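Local coordinates for imine reductase (Bacillus cereus, PDB 4D3D), which catalyses the NADPH-dependent, S-selective reduction of the imine 2-methylpyrroline, at residues E234-R239 against G247-L252; A257-V262 against A277-V282. All coordinates share one frame; numbering follows the deposited sequence.

Interaction 1: residues E234-R239 against G247-L252. With P4C (O-acetaldehydyl-hexaethylene glycol), chain E.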
ATOM      1  N   GLU B 234      -9.004  -0.685  -9.718  1.00 16.57           N
ATOM      2  CA  GLU B 234      -9.837  -0.961 -10.882  1.00 17.58           C
ATOM      3  C   GLU B 234     -10.815   0.166 -11.156  1.00 16.27           C
ATOM      4  O   GLU B 234     -11.008   0.548 -12.307  1.00 15.37           O
ATOM      5  CB  GLU B 234     -10.643  -2.300 -10.696  1.00 18.13           C
ATOM      6  CG  GLU B 234      -9.729  -3.495 -10.641  1.00 22.91           C
ATOM      7  N   PHE B 235     -11.453   0.694 -10.117  1.00 16.22           N
ATOM      8  CA  PHE B 235     -12.419   1.833 -10.234  1.00 15.51           C
ATOM      9  C   PHE B 235     -11.781   3.072 -10.834  1.00 14.45           C
ATOM     10  O   PHE B 235     -12.351   3.667 -11.763  1.00 15.40           O
ATOM     11  CB  PHE B 235     -13.016   2.193  -8.892  1.00 16.93           C
ATOM     12  CG  PHE B 235     -14.045   3.285  -8.969  1.00 17.06           C
ATOM     13  CD1 PHE B 235     -15.377   3.005  -9.346  1.00 20.09           C
ATOM     14  CD2 PHE B 235     -13.696   4.586  -8.721  1.00 18.52           C
ATOM     15  CE1 PHE B 235     -16.303   4.038  -9.464  1.00 22.21           C
ATOM     16  CE2 PHE B 235     -14.608   5.642  -8.853  1.00 21.15           C
ATOM     17  CZ  PHE B 235     -15.933   5.378  -9.245  1.00 21.81           C
ATOM     18  N   TYR B 236     -10.615   3.430 -10.316  1.00 14.56           N
ATOM     19  CA  TYR B 236     -10.022   4.733 -10.716  1.00 13.57           C
ATOM     20  C   TYR B 236      -9.171   4.649 -11.977  1.00 13.88           C
ATOM     21  O   TYR B 236      -9.028   5.681 -12.637  1.00 15.89           O
ATOM     22  CB  TYR B 236      -9.201   5.300  -9.583  1.00 16.10           C
ATOM     23  CG  TYR B 236     -10.048   5.856  -8.422  1.00 14.80           C
ATOM     24  CD1 TYR B 236     -10.814   7.019  -8.542  1.00 15.44           C
ATOM     25  CD2 TYR B 236     -10.008   5.233  -7.206  1.00 16.78           C
ATOM     26  CE1 TYR B 236     -11.549   7.506  -7.451  1.00 14.18           C
ATOM     27  CE2 TYR B 236     -10.691   5.790  -6.081  1.00 18.56           C
ATOM     28  CZ  TYR B 236     -11.492   6.892  -6.263  1.00 16.92           C
ATOM     29  OH  TYR B 236     -12.159   7.407  -5.140  1.00 18.68           O
ATOM     30  N   THR B 237      -8.733   3.455 -12.380  1.00 14.20           N
ATOM     31  CA  THR B 237      -7.924   3.269 -13.605  1.00 15.33           C
ATOM     32  C   THR B 237      -8.408   4.001 -14.865  1.00 15.30           C
ATOM     33  O   THR B 237      -7.688   4.828 -15.444  1.00 16.10           O
ATOM     34  CB  THR B 237      -7.629   1.764 -13.819  1.00 14.23           C
ATOM     35  OG1 THR B 237      -6.632   1.341 -12.873  1.00 15.94           O
ATOM     36  CG2 THR B 237      -7.171   1.450 -15.191  1.00 15.08           C
ATOM     37  N   PRO B 238      -9.669   3.767 -15.295  1.00 16.06           N
ATOM     38  CA  PRO B 238     -10.152   4.429 -16.523  1.00 18.01           C
ATOM     39  C   PRO B 238     -10.278   5.934 -16.380  1.00 16.85           C
ATOM     40  O   PRO B 238     -10.027   6.644 -17.367  1.00 17.74           O
ATOM     41  CB  PRO B 238     -11.511   3.719 -16.785  1.00 18.16           C
ATOM     42  CG  PRO B 238     -11.916   3.138 -15.454  1.00 20.37           C
ATOM     43  CD  PRO B 238     -10.645   2.823 -14.738  1.00 17.69           C
ATOM     44  N   ARG B 239     -10.582   6.429 -15.167  1.00 16.70           N
ATOM     45  CA  ARG B 239     -10.631   7.893 -14.902  1.00 15.81           C
ATOM     46  C   ARG B 239      -9.201   8.519 -15.035  1.00 15.29           C
ATOM     47  O   ARG B 239      -8.987   9.551 -15.635  1.00 15.65           O
ATOM     48  CB  ARG B 239     -11.237   8.157 -13.527  1.00 18.47           C
ATOM     49  CG  ARG B 239     -12.719   7.714 -13.445  1.00 21.12           C
ATOM     50  CD  ARG B 239     -13.289   7.415 -12.092  1.00 22.47           C
ATOM     51  NE  ARG B 239     -13.040   8.464 -11.195  1.00 21.54           N
ATOM     52  CZ  ARG B 239     -13.944   9.160 -10.498  1.00 28.71           C
ATOM     53  NH1 ARG B 239     -15.240   8.894 -10.600  1.00 26.14           N
ATOM     54  NH2 ARG B 239     -13.479  10.132  -9.689  1.00 30.39           N
ATOM     55  N   GLY B 247     -15.126  14.904  -8.350  1.00 22.17           N
ATOM     56  CA  GLY B 247     -15.436  14.541  -6.994  1.00 22.96           C
ATOM     57  C   GLY B 247     -16.758  13.851  -6.767  1.00 22.35           C
ATOM     58  O   GLY B 247     -17.368  14.089  -5.748  1.00 22.88           O
ATOM     59  N   ASP B 248     -17.157  12.951  -7.658  1.00 23.87           N
ATOM     60  CA  ASP B 248     -18.497  12.336  -7.532  1.00 24.69           C
ATOM     61  C   ASP B 248     -18.623  11.245  -6.475  1.00 29.59           C
ATOM     62  O   ASP B 248     -19.704  11.071  -5.934  1.00 29.46           O
ATOM     63  CB  ASP B 248     -19.003  11.882  -8.884  1.00 27.53           C
ATOM     64  CG  ASP B 248     -18.059  10.898  -9.583  1.00 33.39           C
ATOM     65  OD1 ASP B 248     -16.835  10.960  -9.391  1.00 27.95           O
ATOM     66  OD2 ASP B 248     -18.552  10.088 -10.366  1.00 35.88           O
ATOM     67  N   VAL B 249     -17.554  10.496  -6.158  1.00 20.72           N
ATOM     68  CA  VAL B 249     -17.544   9.488  -5.121  1.00 23.39           C
ATOM     69  C   VAL B 249     -16.644   9.832  -3.987  1.00 19.59           C
ATOM     70  O   VAL B 249     -16.670   9.181  -2.953  1.00 20.68           O
ATOM     71  CB  VAL B 249     -17.234   8.070  -5.693  1.00 24.89           C
ATOM     72  CG1 VAL B 249     -18.178   7.741  -6.837  1.00 29.69           C
ATOM     73  CG2 VAL B 249     -15.782   7.983  -6.218  1.00 24.57           C
ATOM     74  N   ASP B 250     -15.784  10.855  -4.145  1.00 20.15           N
ATOM     75  CA  ASP B 250     -14.906  11.229  -3.076  1.00 18.18           C
ATOM     76  C   ASP B 250     -14.338  12.655  -3.350  1.00 16.38           C
ATOM     77  O   ASP B 250     -14.192  13.044  -4.473  1.00 17.83           O
ATOM     78  CB  ASP B 250     -13.708  10.246  -2.865  1.00 17.96           C
ATOM     79  CG  ASP B 250     -12.559  10.481  -3.899  1.00 16.88           C
ATOM     80  OD1 ASP B 250     -12.634  10.085  -5.065  1.00 17.46           O
ATOM     81  OD2 ASP B 250     -11.589  11.191  -3.516  1.00 17.24           O
ATOM     82  N   ARG B 251     -14.122  13.396  -2.264  1.00 17.17           N
ATOM     83  CA  ARG B 251     -13.588  14.773  -2.397  1.00 15.82           C
ATOM     84  C   ARG B 251     -12.266  14.899  -1.591  1.00 14.03           C
ATOM     85  O   ARG B 251     -12.106  14.454  -0.445  1.00 14.06           O
ATOM     86  CB  ARG B 251     -14.629  15.802  -1.892  1.00 19.99           C
ATOM     87  CG  ARG B 251     -15.778  15.848  -2.957  1.00 25.00           C
ATOM     88  CD  ARG B 251     -16.711  16.995  -2.898  1.00 35.20           C
ATOM     89  NE  ARG B 251     -17.862  16.789  -3.815  1.00 42.46           N
ATOM     90  CZ  ARG B 251     -18.004  17.173  -5.093  1.00 45.54           C
ATOM     91  NH1 ARG B 251     -17.041  17.744  -5.817  1.00 41.07           N
ATOM     92  NH2 ARG B 251     -19.160  16.896  -5.696  1.00 48.02           N
ATOM     93  N   LEU B 252     -11.292  15.570  -2.227  1.00 14.74           N
ATOM     94  CA  LEU B 252      -9.977  15.721  -1.559  1.00 13.47           C
ATOM     95  C   LEU B 252     -10.061  16.311  -0.165  1.00 13.06           C
ATOM     96  O   LEU B 252      -9.351  15.937   0.741  1.00 13.29           O
ATOM     97  CB  LEU B 252      -9.039  16.585  -2.421  1.00 13.18           C
ATOM     98  CG  LEU B 252      -7.601  16.687  -1.948  1.00 14.02           C
ATOM     99  CD1 LEU B 252      -6.918  15.317  -1.950  1.00 14.64           C
ATOM    100  CD2 LEU B 252      -6.796  17.668  -2.777  1.00 14.90           C
TER
HETATM  101  O1  P4C E1308     -14.544  -0.360  -3.557  1.00 42.88           O
HETATM  102  C2  P4C E1308     -14.654   0.264  -4.882  1.00 43.86           C
HETATM  103  C3  P4C E1308     -15.352   1.634  -4.934  1.00 42.78           C
HETATM  104  O4  P4C E1308     -14.441   2.651  -5.305  1.00 46.76           O
HETATM  105  C5  P4C E1308     -14.803   4.048  -5.163  1.00 45.59           C
HETATM  106  C6  P4C E1308     -14.928   4.439  -3.692  1.00 44.51           C
HETATM  107  O7  P4C E1308     -14.252   5.663  -3.318  1.00 51.16           O
HETATM  108  C8  P4C E1308     -14.216   5.918  -1.867  1.00 50.70           C
HETATM  109  C9  P4C E1308     -12.824   6.481  -1.419  1.00 48.17           C
HETATM  110  O10 P4C E1308     -12.517   6.627   0.046  1.00 47.38           O
HETATM  111  C11 P4C E1308     -13.027   5.890   1.209  1.00 48.05           C
HETATM  112  C12 P4C E1308     -12.024   4.946   1.967  1.00 49.24           C
HETATM  113  O13 P4C E1308     -12.620   3.617   2.375  1.00 51.38           O
HETATM  114  C14 P4C E1308     -11.835   2.512   2.983  1.00 48.53           C
HETATM  115  C15 P4C E1308     -12.500   1.090   2.865  1.00 47.78           C
HETATM  116  O16 P4C E1308     -11.543  -0.035   2.533  1.00 56.22           O
HETATM  117  C17 P4C E1308     -11.858  -1.505   2.433  1.00 37.35           C
HETATM  118  C18 P4C E1308     -12.559  -2.141   3.723  1.00 42.09           C
HETATM  119  O19 P4C E1308     -11.764  -3.167   4.455  1.00 39.45           O
HETATM  120  C20 P4C E1308     -12.533  -3.409   5.711  1.00 52.32           C
HETATM  121  C21 P4C E1308     -12.126  -4.759   6.287  1.00 56.40           C
HETATM  122  O22 P4C E1308     -12.613  -4.974   7.643  1.00 47.40           O
HETATM  123  O   HOH W   1     -14.606  10.938  -6.970  1.00 20.87           O
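Two first torsions set Y236 and R239 reaching for the loop: in both, CG lies anti to the carbonyl carbon (chi1 -73° and -65°), and each side chain meets an aspartate, Y236 ending at D250 and R239 at D248. The phenol OH of Y236 donates to OD1 of D250 at 2.7 Å. It meets this oxygen from well above the carboxylate plane, and ring and carboxylate stand almost perpendicular. The same OD1 is also hydrogen-bonded by a water and by S295 OG, while OD2 is held by the backbone N of F296, so several bonds fix the carboxylate's rotation.

R239, its chain bent at chi3, lays its guanidinium nearly coplanar with the D248 carboxylate. R239 NH1 makes the salt bridge to the syn side of D248 OD1 at 2.9 Å, with an N-H...O angle of 159°. R239 NH2 turns instead to P246 O and to the water, which it approaches at 3.1 Å. That water also accepts from the backbone N of V249, and in this way ties arginine, loop backbone and D250 together.

Between the two polar links V249 pushes CG2 against the phenylalanine, 3.7 Å from F235 CE2, and lies close to the tyrosine hydroxyl too. The two rings of the helix also pack on each other, with F235 CD2 over the centre of the Y236 ring. One face of F235 receives the bound polyether, whose O4 is 3.7 Å from F235 CG; Y236 OH lies 3.3 Å from its O7. The loop leads straight into helix 252-268, with R251 at its N-cap position, and the whole arrangement is an inter-helix connection in the all-helical C-terminal domain, pinned to helix 215-242, with F235 and Y236 forming part of the polyether pocket.

Interaction 2: residues A257-V262 against A277-V282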
ATOM      1  N   ALA B 257      -9.095  15.609   5.775  1.00 15.50           N
ATOM      2  CA  ALA B 257      -9.558  15.489   7.108  1.00 16.80           C
ATOM      3  C   ALA B 257      -9.338  14.077   7.708  1.00 15.58           C
ATOM      4  O   ALA B 257      -9.008  13.932   8.866  1.00 16.81           O
ATOM      5  CB  ALA B 257     -11.062  15.802   7.142  1.00 16.87           C
ATOM      6  N   SER B 258      -9.541  13.075   6.895  1.00 15.08           N
ATOM      7  CA  SER B 258      -9.293  11.703   7.287  1.00 15.02           C
ATOM      8  C   SER B 258      -7.785  11.415   7.632  1.00 14.80           C
ATOM      9  O   SER B 258      -7.463  10.846   8.680  1.00 15.24           O
ATOM     10  CB  SER B 258      -9.755  10.805   6.183  1.00 18.15           C
ATOM     11  OG  SER B 258      -9.589   9.456   6.454  1.00 20.31           O
ATOM     12  N   VAL B 259      -6.919  11.952   6.795  1.00 14.49           N
ATOM     13  CA  VAL B 259      -5.491  11.823   7.046  1.00 15.35           C
ATOM     14  C   VAL B 259      -5.083  12.549   8.295  1.00 14.50           C
ATOM     15  O   VAL B 259      -4.274  12.075   9.091  1.00 15.61           O
ATOM     16  CB  VAL B 259      -4.666  12.280   5.808  1.00 15.42           C
ATOM     17  CG1 VAL B 259      -3.177  12.232   6.124  1.00 17.44           C
ATOM     18  CG2 VAL B 259      -4.948  11.395   4.617  1.00 15.40           C
ATOM     19  N   GLU B 260      -5.645  13.726   8.540  1.00 15.01           N
ATOM     20  CA  GLU B 260      -5.385  14.486   9.773  1.00 16.18           C
ATOM     21  C   GLU B 260      -5.717  13.676  11.018  1.00 15.96           C
ATOM     22  O   GLU B 260      -4.933  13.648  11.971  1.00 15.19           O
ATOM     23  CB  GLU B 260      -6.206  15.783   9.844  1.00 19.21           C
ATOM     24  CG  GLU B 260      -5.749  16.873   8.932  1.00 23.30           C
ATOM     25  CD  GLU B 260      -6.751  18.033   8.797  1.00 29.44           C
ATOM     26  OE1 GLU B 260      -7.938  17.890   9.185  1.00 27.47           O
ATOM     27  OE2 GLU B 260      -6.344  19.116   8.319  1.00 30.64           O
ATOM     28  N   HIS B 261      -6.852  12.946  11.000  1.00 15.78           N
ATOM     29  CA  HIS B 261      -7.175  12.043  12.107  1.00 15.55           C
ATOM     30  C   HIS B 261      -6.196  10.874  12.278  1.00 14.86           C
ATOM     31  O   HIS B 261      -5.891  10.461  13.383  1.00 15.35           O
ATOM     32  CB  HIS B 261      -8.576  11.505  11.980  1.00 17.19           C
ATOM     33  CG  HIS B 261      -9.572  12.567  12.259  1.00 19.66           C
ATOM     34  ND1 HIS B 261     -10.862  12.525  11.788  1.00 25.70           N
ATOM     35  CD2 HIS B 261      -9.438  13.742  12.935  1.00 23.42           C
ATOM     36  CE1 HIS B 261     -11.497  13.612  12.185  1.00 25.43           C
ATOM     37  NE2 HIS B 261     -10.680  14.332  12.943  1.00 27.88           N
ATOM     38  N   VAL B 262      -5.639  10.360  11.164  1.00 14.42           N
ATOM     39  CA  VAL B 262      -4.603   9.324  11.276  1.00 14.30           C
ATOM     40  C   VAL B 262      -3.325   9.931  11.965  1.00 15.41           C
ATOM     41  O   VAL B 262      -2.722   9.281  12.828  1.00 16.71           O
ATOM     42  CB  VAL B 262      -4.270   8.715   9.887  1.00 14.50           C
ATOM     43  CG1 VAL B 262      -2.996   7.860   9.971  1.00 15.29           C
ATOM     44  CG2 VAL B 262      -5.411   7.899   9.302  1.00 15.02           C
ATOM     45  N   ALA B 277       2.827  11.978   8.298  1.00 15.48           N
ATOM     46  CA  ALA B 277       3.068  13.386   8.031  1.00 17.61           C
ATOM     47  C   ALA B 277       3.432  13.685   6.603  1.00 16.50           C
ATOM     48  O   ALA B 277       3.043  14.695   6.039  1.00 14.70           O
ATOM     49  CB  ALA B 277       4.145  13.948   8.919  1.00 19.85           C
ATOM     50  N   THR B 278       4.142  12.774   5.978  1.00 14.02           N
ATOM     51  CA  THR B 278       4.432  12.905   4.536  1.00 15.24           C
ATOM     52  C   THR B 278       3.165  12.779   3.673  1.00 13.99           C
ATOM     53  O   THR B 278       2.929  13.534   2.750  1.00 15.00           O
ATOM     54  CB  THR B 278       5.536  11.904   4.107  1.00 16.44           C
ATOM     55  OG1 THR B 278       6.753  12.293   4.797  1.00 18.49           O
ATOM     56  CG2 THR B 278       5.752  12.001   2.636  1.00 17.49           C
ATOM     57  N   VAL B 279       2.329  11.779   4.012  1.00 13.53           N
ATOM     58  CA  VAL B 279       1.021  11.641   3.333  1.00 13.55           C
ATOM     59  C   VAL B 279       0.215  12.933   3.482  1.00 12.79           C
ATOM     60  O   VAL B 279      -0.334  13.430   2.463  1.00 14.68           O
ATOM     61  CB  VAL B 279       0.260  10.418   3.921  1.00 14.68           C
ATOM     62  CG1 VAL B 279      -1.154  10.308   3.411  1.00 16.26           C
ATOM     63  CG2 VAL B 279       1.024   9.089   3.672  1.00 15.19           C
ATOM     64  N   LEU B 280       0.108  13.418   4.723  1.00 14.46           N
ATOM     65  CA  LEU B 280      -0.626  14.646   5.016  1.00 15.79           C
ATOM     66  C   LEU B 280      -0.108  15.838   4.151  1.00 17.30           C
ATOM     67  O   LEU B 280      -0.884  16.592   3.596  1.00 16.24           O
ATOM     68  CB  LEU B 280      -0.492  15.011   6.517  1.00 17.69           C
ATOM     69  CG  LEU B 280      -1.260  16.270   6.938  1.00 20.64           C
ATOM     70  CD1 LEU B 280      -2.735  16.081   6.611  1.00 23.25           C
ATOM     71  CD2 LEU B 280      -1.016  16.571   8.397  1.00 25.41           C
ATOM     72  N   GLU B 281       1.189  15.975   4.027  1.00 16.16           N
ATOM     73  CA  GLU B 281       1.747  17.081   3.263  1.00 17.02           C
ATOM     74  C   GLU B 281       1.463  16.979   1.769  1.00 16.00           C
ATOM     75  O   GLU B 281       1.283  17.984   1.080  1.00 16.55           O
ATOM     76  CB  GLU B 281       3.215  17.254   3.569  1.00 23.54           C
ATOM     77  CG  GLU B 281       3.900  18.425   2.783  1.00 25.92           C
ATOM     78  CD  GLU B 281       3.336  19.847   3.042  1.00 32.26           C
ATOM     79  OE1 GLU B 281       2.561  20.067   4.049  1.00 32.89           O
ATOM     80  OE2 GLU B 281       3.665  20.748   2.179  1.00 37.82           O
ATOM     81  N   VAL B 282       1.398  15.784   1.225  1.00 14.01           N
ATOM     82  CA  VAL B 282       0.944  15.582  -0.160  1.00 14.54           C
ATOM     83  C   VAL B 282      -0.494  16.120  -0.317  1.00 13.61           C
ATOM     84  O   VAL B 282      -0.813  16.866  -1.267  1.00 13.28           O
ATOM     85  CB  VAL B 282       1.040  14.115  -0.614  1.00 14.14           C
ATOM     86  CG1 VAL B 282       0.478  13.969  -2.001  1.00 15.86           C
ATOM     87  CG2 VAL B 282       2.483  13.617  -0.626  1.00 15.47           C
TER
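V259 presses one methyl, CG1, onto the backbone of the facing helix at L280, 3.7 Å from its CA and 3.8 Å from its N. With chi1 at 176°, CG1 stands anti to the valine's own backbone N and is the branch that reaches across. V259 CG1 also touches L280 CB and lies 3.9 Å from V279 CG1, so a single methyl sits among three groups of the other helix. CG2 of V259 makes a longer approach to V279 CG1, and the two valines meet at a slant.

L280 sends its CD1 back over the first helix. L280 CD1 rests 3.9 Å from E260 CG, using the aliphatic part of the glutamate, whose chain then extends beyond CG. The contact is wholly apolar, between helix segments whose axes approach to 9.4 Å and run nearly antiparallel, 160° between their directions.

Further out, L280 also packs on L256 and V263 of helix 252-268, which lengthens the seam in both directions along that helix. The second subunit closes in from other sides: its W195 packs on V259 and donates its indole NE1-H to S258 OG, its T196 lies against V279, and the T278 hydroxyls of the two chains bond to each other. Helices 252-268 and 274-288 thus form an antiparallel hairpin in the C-terminal domain, packed against the partner subunit's long helix 182-210.

From the N terminus the chain builds the Rossmann-type domain, passes through helix 182-210 and enters helix 215-242, near whose end interaction 1 begins. Interaction 1 closes the loop formed by the end of that helix and the residues after it, its segments eight residues apart, just before helix 252-268. Interaction 2 opens just beyond, on that same helix, and closes the loop of the next helical hairpin with helix 274-288. The two loops follow in series, neither nesting nor crossing, with centres about 19 Å apart and no direct touch. Together they tie helix 215-242 to the following loop, and helix 252-268 to helix 274-288, and both also reach the second subunit.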